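Local structure of laccase (Botrytis aclada, 3SQR) at residues A321-R327 with A343-Y349; H283-V287 with Y298-L303. The protein is a glycosylated multicopper oxidase, a laccase that uses copper to oxidise hydroquinone-type phenols with O2 and probably serves in lignin degradation and detoxification of lignin-derived products. All blocks are in the same frame, centred on the assembly; numbering follows the deposited sequence.

Contact 1: A321-R327 with A343-Y349. With SO4 (sulfate ion), chain M.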
ATOM      1  N   ALA A 321     -10.860 -13.611  29.793  1.00 36.52           N
ATOM      2  CA  ALA A 321     -11.419 -12.293  29.598  1.00 36.52           C
ATOM      3  C   ALA A 321     -10.623 -11.252  30.379  1.00 37.47           C
ATOM      4  O   ALA A 321     -10.532 -11.279  31.607  1.00 38.31           O
ATOM      5  CB  ALA A 321     -12.896 -12.219  29.961  1.00 36.49           C
ATOM      6  N   ASP A 322     -10.032 -10.326  29.654  1.00 34.90           N
ATOM      7  CA  ASP A 322      -9.160  -9.353  30.236  1.00 35.07           C
ATOM      8  C   ASP A 322      -8.857  -8.352  29.099  1.00 34.91           C
ATOM      9  O   ASP A 322      -9.273  -8.573  27.939  1.00 32.42           O
ATOM     10  CB  ASP A 322      -7.845  -9.989  30.686  1.00 35.05           C
ATOM     11  CG  ASP A 322      -7.182  -9.235  31.873  1.00 37.75           C
ATOM     12  OD1 ASP A 322      -7.523  -8.061  32.164  1.00 36.57           O
ATOM     13  OD2 ASP A 322      -6.292  -9.842  32.488  1.00 43.18           O
ATOM     14  N   ASN A 323      -8.140  -7.304  29.485  1.00 33.96           N
ATOM     15  CA  ASN A 323      -7.531  -6.344  28.573  1.00 33.51           C
ATOM     16  C   ASN A 323      -6.178  -6.859  28.140  1.00 32.85           C
ATOM     17  O   ASN A 323      -5.378  -7.372  28.935  1.00 33.87           O
ATOM     18  CB  ASN A 323      -7.393  -5.017  29.301  1.00 33.32           C
ATOM     19  CG  ASN A 323      -8.679  -4.574  29.873  1.00 33.03           C
ATOM     20  OD1 ASN A 323      -9.696  -4.634  29.200  1.00 30.83           O
ATOM     21  ND2 ASN A 323      -8.684  -4.214  31.164  1.00 34.66           N
ATOM     22  N   TYR A 324      -5.869  -6.732  26.854  1.00 31.14           N
ATOM     23  CA  TYR A 324      -4.609  -7.211  26.342  1.00 30.21           C
ATOM     24  C   TYR A 324      -4.035  -6.101  25.479  1.00 30.53           C
ATOM     25  O   TYR A 324      -4.809  -5.339  24.811  1.00 28.87           O
ATOM     26  CB  TYR A 324      -4.800  -8.476  25.494  1.00 30.35           C
ATOM     27  CG  TYR A 324      -5.267  -9.645  26.282  1.00 32.63           C
ATOM     28  CD1 TYR A 324      -6.580  -9.850  26.498  1.00 32.27           C
ATOM     29  CD2 TYR A 324      -4.342 -10.532  26.851  1.00 35.91           C
ATOM     30  CE1 TYR A 324      -7.010 -10.966  27.279  1.00 36.27           C
ATOM     31  CE2 TYR A 324      -4.755 -11.636  27.635  1.00 36.37           C
ATOM     32  CZ  TYR A 324      -6.085 -11.837  27.820  1.00 36.85           C
ATOM     33  OH  TYR A 324      -6.530 -12.905  28.570  1.00 38.05           O
ATOM     34  N   TRP A 325      -2.720  -5.971  25.545  1.00 30.10           N
ATOM     35  CA  TRP A 325      -2.065  -5.022  24.666  1.00 31.37           C
ATOM     36  C   TRP A 325      -2.120  -5.505  23.222  1.00 29.36           C
ATOM     37  O   TRP A 325      -1.864  -6.693  22.914  1.00 29.69           O
ATOM     38  CB  TRP A 325      -0.614  -4.837  25.021  1.00 31.43           C
ATOM     39  CG  TRP A 325      -0.426  -3.971  26.162  1.00 38.31           C
ATOM     40  CD1 TRP A 325       0.087  -4.327  27.362  1.00 40.62           C
ATOM     41  CD2 TRP A 325      -0.771  -2.575  26.239  1.00 40.66           C
ATOM     42  NE1 TRP A 325       0.119  -3.221  28.196  1.00 46.97           N
ATOM     43  CE2 TRP A 325      -0.429  -2.139  27.541  1.00 45.80           C
ATOM     44  CE3 TRP A 325      -1.329  -1.658  25.332  1.00 41.83           C
ATOM     45  CZ2 TRP A 325      -0.652  -0.802  27.984  1.00 45.91           C
ATOM     46  CZ3 TRP A 325      -1.555  -0.343  25.747  1.00 44.29           C
ATOM     47  CH2 TRP A 325      -1.206   0.079  27.078  1.00 45.80           C
ATOM     48  N   ILE A 326      -2.397  -4.553  22.334  1.00 28.30           N
ATOM     49  CA  ILE A 326      -2.259  -4.778  20.867  1.00 27.31           C
ATOM     50  C   ILE A 326      -0.988  -4.064  20.517  1.00 26.62           C
ATOM     51  O   ILE A 326      -0.832  -2.875  20.780  1.00 27.35           O
ATOM     52  CB  ILE A 326      -3.459  -4.304  20.012  1.00 26.81           C
ATOM     53  CG1 ILE A 326      -4.806  -4.976  20.441  1.00 27.35           C
ATOM     54  CG2 ILE A 326      -3.146  -4.525  18.471  1.00 25.35           C
ATOM     55  CD1 ILE A 326      -6.051  -4.256  19.847  1.00 26.28           C
ATOM     56  N   ARG A 327      -0.026  -4.813  19.984  1.00 26.20           N
ATOM     57  CA  ARG A 327       1.310  -4.304  19.796  1.00 26.36           C
ATOM     58  C   ARG A 327       1.593  -4.074  18.329  1.00 24.89           C
ATOM     59  O   ARG A 327       1.541  -5.015  17.552  1.00 24.95           O
ATOM     60  CB  ARG A 327       2.327  -5.301  20.371  1.00 27.22           C
ATOM     61  CG  ARG A 327       2.155  -5.374  21.896  1.00 30.30           C
ATOM     62  CD  ARG A 327       3.246  -6.049  22.565  1.00 36.31           C
ATOM     63  NE  ARG A 327       2.845  -6.338  23.939  1.00 35.17           N
ATOM     64  CZ  ARG A 327       3.157  -5.605  25.015  1.00 38.73           C
ATOM     65  NH1 ARG A 327       3.867  -4.480  24.927  1.00 34.90           N
ATOM     66  NH2 ARG A 327       2.721  -6.005  26.211  1.00 39.71           N
ATOM     67  N   ALA A 343       3.365   2.428  20.137  1.00 27.37           N
ATOM     68  CA  ALA A 343       2.619   1.910  18.955  1.00 26.90           C
ATOM     69  C   ALA A 343       1.839   0.692  19.405  1.00 25.93           C
ATOM     70  O   ALA A 343       2.173  -0.425  19.075  1.00 26.39           O
ATOM     71  CB  ALA A 343       3.583   1.547  17.831  1.00 25.92           C
ATOM     72  N   THR A 344       0.782   0.947  20.161  1.00 26.22           N
ATOM     73  CA  THR A 344      -0.000  -0.053  20.801  1.00 25.19           C
ATOM     74  C   THR A 344      -1.458   0.409  20.824  1.00 25.56           C
ATOM     75  O   THR A 344      -1.766   1.606  20.654  1.00 27.02           O
ATOM     76  CB  THR A 344       0.401  -0.273  22.300  1.00 26.29           C
ATOM     77  OG1 THR A 344       0.225   0.930  23.046  1.00 24.05           O
ATOM     78  CG2 THR A 344       1.871  -0.755  22.390  1.00 25.62           C
ATOM     79  N   GLY A 345      -2.302  -0.558  21.075  1.00 26.48           N
ATOM     80  CA  GLY A 345      -3.719  -0.363  21.331  1.00 26.56           C
ATOM     81  C   GLY A 345      -4.155  -1.365  22.391  1.00 26.74           C
ATOM     82  O   GLY A 345      -3.328  -2.062  22.954  1.00 25.88           O
ATOM     83  N   ILE A 346      -5.440  -1.390  22.640  1.00 25.44           N
ATOM     84  CA  ILE A 346      -6.032  -2.204  23.686  1.00 26.84           C
ATOM     85  C   ILE A 346      -7.151  -3.044  23.163  1.00 26.47           C
ATOM     86  O   ILE A 346      -8.113  -2.549  22.508  1.00 26.26           O
ATOM     87  CB  ILE A 346      -6.612  -1.298  24.841  1.00 27.55           C
ATOM     88  CG1 ILE A 346      -5.529  -0.457  25.467  1.00 29.40           C
ATOM     89  CG2 ILE A 346      -7.273  -2.170  25.863  1.00 26.98           C
ATOM     90  CD1 ILE A 346      -6.063   0.588  26.493  1.00 28.70           C
ATOM     91  N   LEU A 347      -7.036  -4.354  23.434  1.00 26.26           N
ATOM     92  CA  LEU A 347      -8.051  -5.314  23.236  1.00 26.03           C
ATOM     93  C   LEU A 347      -8.764  -5.540  24.586  1.00 27.07           C
ATOM     94  O   LEU A 347      -8.081  -5.768  25.556  1.00 26.76           O
ATOM     95  CB  LEU A 347      -7.425  -6.623  22.833  1.00 26.22           C
ATOM     96  CG  LEU A 347      -8.439  -7.748  22.614  1.00 26.98           C
ATOM     97  CD1 LEU A 347      -9.248  -7.501  21.362  1.00 32.84           C
ATOM     98  CD2 LEU A 347      -7.702  -9.064  22.517  1.00 27.67           C
ATOM     99  N   ARG A 348     -10.076  -5.428  24.592  1.00 27.33           N
ATOM    100  CA  ARG A 348     -10.916  -5.659  25.810  1.00 29.24           C
ATOM    101  C   ARG A 348     -11.905  -6.752  25.538  1.00 30.68           C
ATOM    102  O   ARG A 348     -12.562  -6.788  24.484  1.00 29.85           O
ATOM    103  CB  ARG A 348     -11.661  -4.404  26.166  1.00 29.04           C
ATOM    104  CG  ARG A 348     -10.767  -3.205  26.381  1.00 30.58           C
ATOM    105  CD  ARG A 348     -11.587  -2.130  27.046  1.00 32.78           C
ATOM    106  NE  ARG A 348     -10.901  -0.886  27.202  1.00 34.06           N
ATOM    107  CZ  ARG A 348      -9.911  -0.677  28.059  1.00 34.97           C
ATOM    108  NH1 ARG A 348      -9.461  -1.644  28.851  1.00 36.58           N
ATOM    109  NH2 ARG A 348      -9.369   0.514  28.117  1.00 34.72           N
ATOM    110  N   TYR A 349     -12.074  -7.650  26.512  1.00 31.40           N
ATOM    111  CA  TYR A 349     -13.175  -8.613  26.458  1.00 31.71           C
ATOM    112  C   TYR A 349     -14.361  -8.059  27.188  1.00 32.95           C
ATOM    113  O   TYR A 349     -15.474  -8.582  27.082  1.00 34.92           O
ATOM    114  CB  TYR A 349     -12.741  -9.940  27.068  1.00 32.16           C
ATOM    115  CG  TYR A 349     -11.978 -10.895  26.165  1.00 29.37           C
ATOM    116  CD1 TYR A 349     -10.669 -10.621  25.777  1.00 31.00           C
ATOM    117  CD2 TYR A 349     -12.570 -12.046  25.672  1.00 28.49           C
ATOM    118  CE1 TYR A 349      -9.976 -11.477  24.969  1.00 30.75           C
ATOM    119  CE2 TYR A 349     -11.854 -12.941  24.869  1.00 30.10           C
ATOM    120  CZ  TYR A 349     -10.572 -12.628  24.512  1.00 29.25           C
ATOM    121  OH  TYR A 349      -9.825 -13.448  23.751  1.00 32.67           O
TER
HETATM  122  S   SO4 M 562     -12.000   2.398  25.678  0.50 43.89           S
HETATM  123  O1  SO4 M 562     -12.643   3.406  26.507  0.50 41.56           O
HETATM  124  O2  SO4 M 562     -11.859   2.957  24.329  0.50 38.65           O
HETATM  125  O3  SO4 M 562     -10.676   2.079  26.184  0.50 37.56           O
HETATM  126  O4  SO4 M 562     -12.843   1.191  25.657  0.50 36.34           O
HETATM  127  O   HOH W   1     -11.662  -6.506  29.228  1.00 33.91           O

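Contact 2: H283-V287 with Y298-L303. With MAN (alpha-D-mannopyranose), chain L.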
ATOM      1  N   HIS A 283      -2.818 -13.905  22.167  1.00 31.88           N
ATOM      2  CA  HIS A 283      -3.676 -14.363  21.086  1.00 30.62           C
ATOM      3  C   HIS A 283      -2.814 -14.795  19.898  1.00 29.56           C
ATOM      4  O   HIS A 283      -1.674 -14.386  19.739  1.00 30.34           O
ATOM      5  CB  HIS A 283      -4.689 -13.263  20.701  1.00 29.54           C
ATOM      6  CG  HIS A 283      -5.740 -12.987  21.736  1.00 27.26           C
ATOM      7  ND1 HIS A 283      -5.484 -12.326  22.923  1.00 27.33           N
ATOM      8  CD2 HIS A 283      -7.059 -13.277  21.749  1.00 27.71           C
ATOM      9  CE1 HIS A 283      -6.613 -12.220  23.604  1.00 28.65           C
ATOM     10  NE2 HIS A 283      -7.584 -12.778  22.908  1.00 28.22           N
ATOM     11  N   THR A 284      -3.366 -15.739  19.167  1.00 30.06           N
ATOM     12  CA  THR A 284      -2.761 -16.300  17.998  1.00 29.67           C
ATOM     13  C   THR A 284      -3.467 -15.677  16.789  1.00 27.06           C
ATOM     14  O   THR A 284      -4.687 -15.471  16.738  1.00 28.39           O
ATOM     15  CB  THR A 284      -2.942 -17.819  17.968  1.00 29.89           C
ATOM     16  OG1 THR A 284      -2.243 -18.369  19.113  1.00 34.39           O
ATOM     17  CG2 THR A 284      -2.321 -18.399  16.734  1.00 34.09           C
ATOM     18  N   LEU A 285      -2.647 -15.335  15.849  1.00 26.56           N
ATOM     19  CA  LEU A 285      -3.163 -14.847  14.585  1.00 26.60           C
ATOM     20  C   LEU A 285      -3.171 -15.981  13.589  1.00 26.44           C
ATOM     21  O   LEU A 285      -2.130 -16.578  13.367  1.00 28.24           O
ATOM     22  CB  LEU A 285      -2.273 -13.722  14.079  1.00 26.06           C
ATOM     23  CG  LEU A 285      -1.892 -12.579  15.023  1.00 24.48           C
ATOM     24  CD1 LEU A 285      -0.937 -11.619  14.265  1.00 25.65           C
ATOM     25  CD2 LEU A 285      -3.072 -11.782  15.571  1.00 27.27           C
ATOM     26  N   THR A 286      -4.301 -16.246  12.967  1.00 26.45           N
ATOM     27  CA  THR A 286      -4.357 -17.144  11.831  1.00 26.73           C
ATOM     28  C   THR A 286      -4.377 -16.287  10.551  1.00 26.23           C
ATOM     29  O   THR A 286      -5.353 -15.631  10.258  1.00 25.25           O
ATOM     30  CB  THR A 286      -5.542 -18.014  11.862  1.00 28.57           C
ATOM     31  OG1 THR A 286      -5.448 -18.863  13.021  1.00 30.69           O
ATOM     32  CG2 THR A 286      -5.566 -18.915  10.637  1.00 25.93           C
ATOM     33  N   VAL A 287      -3.271 -16.318   9.857  1.00 25.02           N
ATOM     34  CA  VAL A 287      -3.072 -15.482   8.682  1.00 24.88           C
ATOM     35  C   VAL A 287      -3.780 -16.151   7.487  1.00 25.75           C
ATOM     36  O   VAL A 287      -3.478 -17.301   7.134  1.00 26.99           O
ATOM     37  CB  VAL A 287      -1.631 -15.266   8.411  1.00 25.13           C
ATOM     38  CG1 VAL A 287      -1.457 -14.086   7.309  1.00 21.28           C
ATOM     39  CG2 VAL A 287      -0.803 -14.907   9.634  1.00 24.36           C
ATOM     40  N   TYR A 298      -1.978 -20.055   8.199  1.00 27.63           N
ATOM     41  CA  TYR A 298      -0.937 -20.409   9.117  1.00 27.96           C
ATOM     42  C   TYR A 298      -1.068 -19.554  10.363  1.00 29.59           C
ATOM     43  O   TYR A 298      -1.688 -18.468  10.367  1.00 28.50           O
ATOM     44  CB  TYR A 298       0.447 -20.326   8.506  1.00 28.05           C
ATOM     45  CG  TYR A 298       1.021 -18.911   8.384  1.00 26.26           C
ATOM     46  CD1 TYR A 298       0.705 -18.124   7.300  1.00 26.18           C
ATOM     47  CD2 TYR A 298       1.867 -18.405   9.345  1.00 27.65           C
ATOM     48  CE1 TYR A 298       1.241 -16.864   7.168  1.00 24.54           C
ATOM     49  CE2 TYR A 298       2.420 -17.127   9.225  1.00 25.81           C
ATOM     50  CZ  TYR A 298       2.095 -16.382   8.085  1.00 23.55           C
ATOM     51  OH  TYR A 298       2.599 -15.132   7.899  1.00 24.99           O
ATOM     52  N   THR A 299      -0.560 -20.088  11.465  1.00 30.15           N
ATOM     53  CA  THR A 299      -0.667 -19.379  12.728  1.00 30.83           C
ATOM     54  C   THR A 299       0.665 -18.766  13.095  1.00 30.31           C
ATOM     55  O   THR A 299       1.752 -19.288  12.813  1.00 28.45           O
ATOM     56  CB  THR A 299      -1.181 -20.307  13.852  1.00 31.88           C
ATOM     57  OG1 THR A 299      -0.363 -21.472  13.898  1.00 35.03           O
ATOM     58  CG2 THR A 299      -2.601 -20.694  13.614  1.00 31.00           C
ATOM     59  N   THR A 300       0.581 -17.597  13.705  1.00 28.85           N
ATOM     60  CA  THR A 300       1.743 -16.875  14.101  1.00 29.47           C
ATOM     61  C   THR A 300       1.373 -16.031  15.313  1.00 28.06           C
ATOM     62  O   THR A 300       0.224 -15.626  15.453  1.00 28.24           O
ATOM     63  CB  THR A 300       2.304 -15.995  12.930  1.00 29.05           C
ATOM     64  OG1 THR A 300       3.562 -15.497  13.332  1.00 30.27           O
ATOM     65  CG2 THR A 300       1.291 -14.816  12.579  1.00 27.48           C
ATOM     66  N   ASP A 301       2.344 -15.776  16.178  1.00 29.32           N
ATOM     67  CA  ASP A 301       2.141 -14.876  17.317  1.00 30.43           C
ATOM     68  C   ASP A 301       2.358 -13.410  16.977  1.00 28.66           C
ATOM     69  O   ASP A 301       1.872 -12.523  17.695  1.00 27.97           O
ATOM     70  CB  ASP A 301       3.119 -15.231  18.459  1.00 32.56           C
ATOM     71  CG  ASP A 301       2.780 -16.542  19.127  1.00 36.83           C
ATOM     72  OD1 ASP A 301       1.573 -16.840  19.316  1.00 42.90           O
ATOM     73  OD2 ASP A 301       3.749 -17.261  19.456  1.00 45.86           O
ATOM     74  N   THR A 302       3.153 -13.176  15.947  1.00 27.62           N
ATOM     75  CA  THR A 302       3.455 -11.807  15.521  1.00 26.61           C
ATOM     76  C   THR A 302       3.464 -11.796  14.007  1.00 26.01           C
ATOM     77  O   THR A 302       3.598 -12.839  13.377  1.00 27.32           O
ATOM     78  CB  THR A 302       4.749 -11.250  16.071  1.00 26.52           C
ATOM     79  OG1 THR A 302       5.839 -11.736  15.316  1.00 28.10           O
ATOM     80  CG2 THR A 302       4.946 -11.593  17.549  1.00 27.47           C
ATOM     81  N   LEU A 303       3.334 -10.618  13.414  1.00 25.05           N
ATOM     82  CA  LEU A 303       3.126 -10.571  11.945  1.00 24.42           C
ATOM     83  C   LEU A 303       3.868  -9.340  11.404  1.00 23.20           C
ATOM     84  O   LEU A 303       3.489  -8.167  11.712  1.00 23.61           O
ATOM     85  CB  LEU A 303       1.636 -10.477  11.701  1.00 26.08           C
ATOM     86  CG  LEU A 303       1.088 -10.469  10.272  1.00 25.90           C
ATOM     87  CD1 LEU A 303       1.732 -11.539   9.429  1.00 25.84           C
ATOM     88  CD2 LEU A 303      -0.421 -10.578  10.258  1.00 27.23           C
TER
HETATM   89  C1  MAN L 561       5.081 -19.719   8.244  1.00 29.50           C
HETATM   90  C2  MAN L 561       5.722 -19.526   9.612  1.00 32.35           C
HETATM   91  C3  MAN L 561       7.210 -19.844   9.583  1.00 33.78           C
HETATM   92  C4  MAN L 561       7.422 -21.247   9.008  1.00 34.05           C
HETATM   93  C5  MAN L 561       6.754 -21.328   7.629  1.00 30.73           C
HETATM   94  C6  MAN L 561       6.873 -22.746   7.052  1.00 32.52           C
HETATM   95  O2  MAN L 561       5.012 -20.337  10.540  1.00 33.70           O
HETATM   96  O3  MAN L 561       7.760 -19.646  10.888  1.00 34.49           O
HETATM   97  O4  MAN L 561       8.792 -21.468   8.847  1.00 31.65           O
HETATM   98  O5  MAN L 561       5.369 -21.009   7.721  1.00 29.87           O
HETATM   99  O6  MAN L 561       6.174 -23.625   7.942  1.00 34.10           O
HETATM  100  O   HOH W   2      -0.870 -12.135  18.219  1.00 29.24           O

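Contact 1: A321-R327 with A343-Y349
W325 lies along the neighbouring strand, with its CZ3 4.0 Å from CG1 of I346 and its CE3 3.1 Å from the backbone O of G345, which sits at the ring edge. Strands 323-327 and 344-348 run antiparallel. Two hydrogen-bonded pairs join them: Y324 N to L347 O (2.7 Å) and L347 N to Y324 O (2.8 Å), then I326 N to G345 O (2.7 Å) and G345 N to I326 O (2.8 Å). On the face of Y324, I326 and L347, CG1 of I326 packs 3.9 Å from CB of L347, and L255 of strand 254-256 adds to this apolar layer. On the W325 face, N323 ND2 is hydrogen-bonded to S353 OG. R348 NH1 makes a weak hydrogen bond to N323 OD1 (3.0 Å) and a further one to A355 O. R348 NH2 holds O3 of a sulfate, probably from the crystallisation liquor, at 2.8 Å. This is antiparallel pairing inside a sheet of the cupredoxin-like beta sandwich of multicopper oxidases.

Contact 2: H283-V287 with Y298-L303
Backbone hydrogen bonds hold strands 285-287 and 298-300 together. L285 N donates to T300 O, and T300 N donates back to L285 O, both at 2.9 Å. V287 N reaches Y298 O at 2.7 Å, while the return bond from Y298 N to V287 O is weak at 3.3 Å. Between these two pairs, T286 and T299 form a non-hydrogen-bonded pair, and their CA atoms come to 4.4 Å. Beyond the paired strands a water bridges H283 O and D301 O, 2.8 Å from each. T300 OG1 donates to T302 O at 2.7 Å, within the same segment, just before L303.

The packing is split between the two faces. L285, V287, Y298 and T300 share one face. There CG2 of V287 lies 3.9 Å from the centroid of the Y298 ring, over its face, as a CH-pi contact. Y298 OH bonds to E371, and Y298 CD2 lies 3.6 Å from C1 of a glycan mannose. CD1 of L285 meets CB of L303 at 3.8 Å, and strand 310-316 continues this apolar layer through V315 and Y311. On the other face, OG1 of T286 is 3.4 Å from CG2 of T299.

The chemistry implies a hairpin joined by main-chain bonds, with L285 and V287 turned to the strand 310-316 side and T286 and T299 on the more open face.

Overall arrangement
The two contacts lie in series along the chain, with contact 2 closing before contact 1 opens. Their centres are about 15 Å apart. The paired strands belong to different sheets: 285-290 and 293-300 form one edge of a six-strand sheet, while 323-327 and 344-348 are neighbours in a five-strand sheet. Segment 298-303 nevertheless runs on into strand 303-305, at the edge of contact 1's sheet. H283 links the contacts directly. Its NE2 lies 2.5 Å from Y349 OH, a probable hydrogen bond, and its CE1 packs 3.5 Å from L347 CD2. The rings of H283 and Y324 meet edge-to-face. Both contacts lie away from the copper sites, on the same side of the chain's centre.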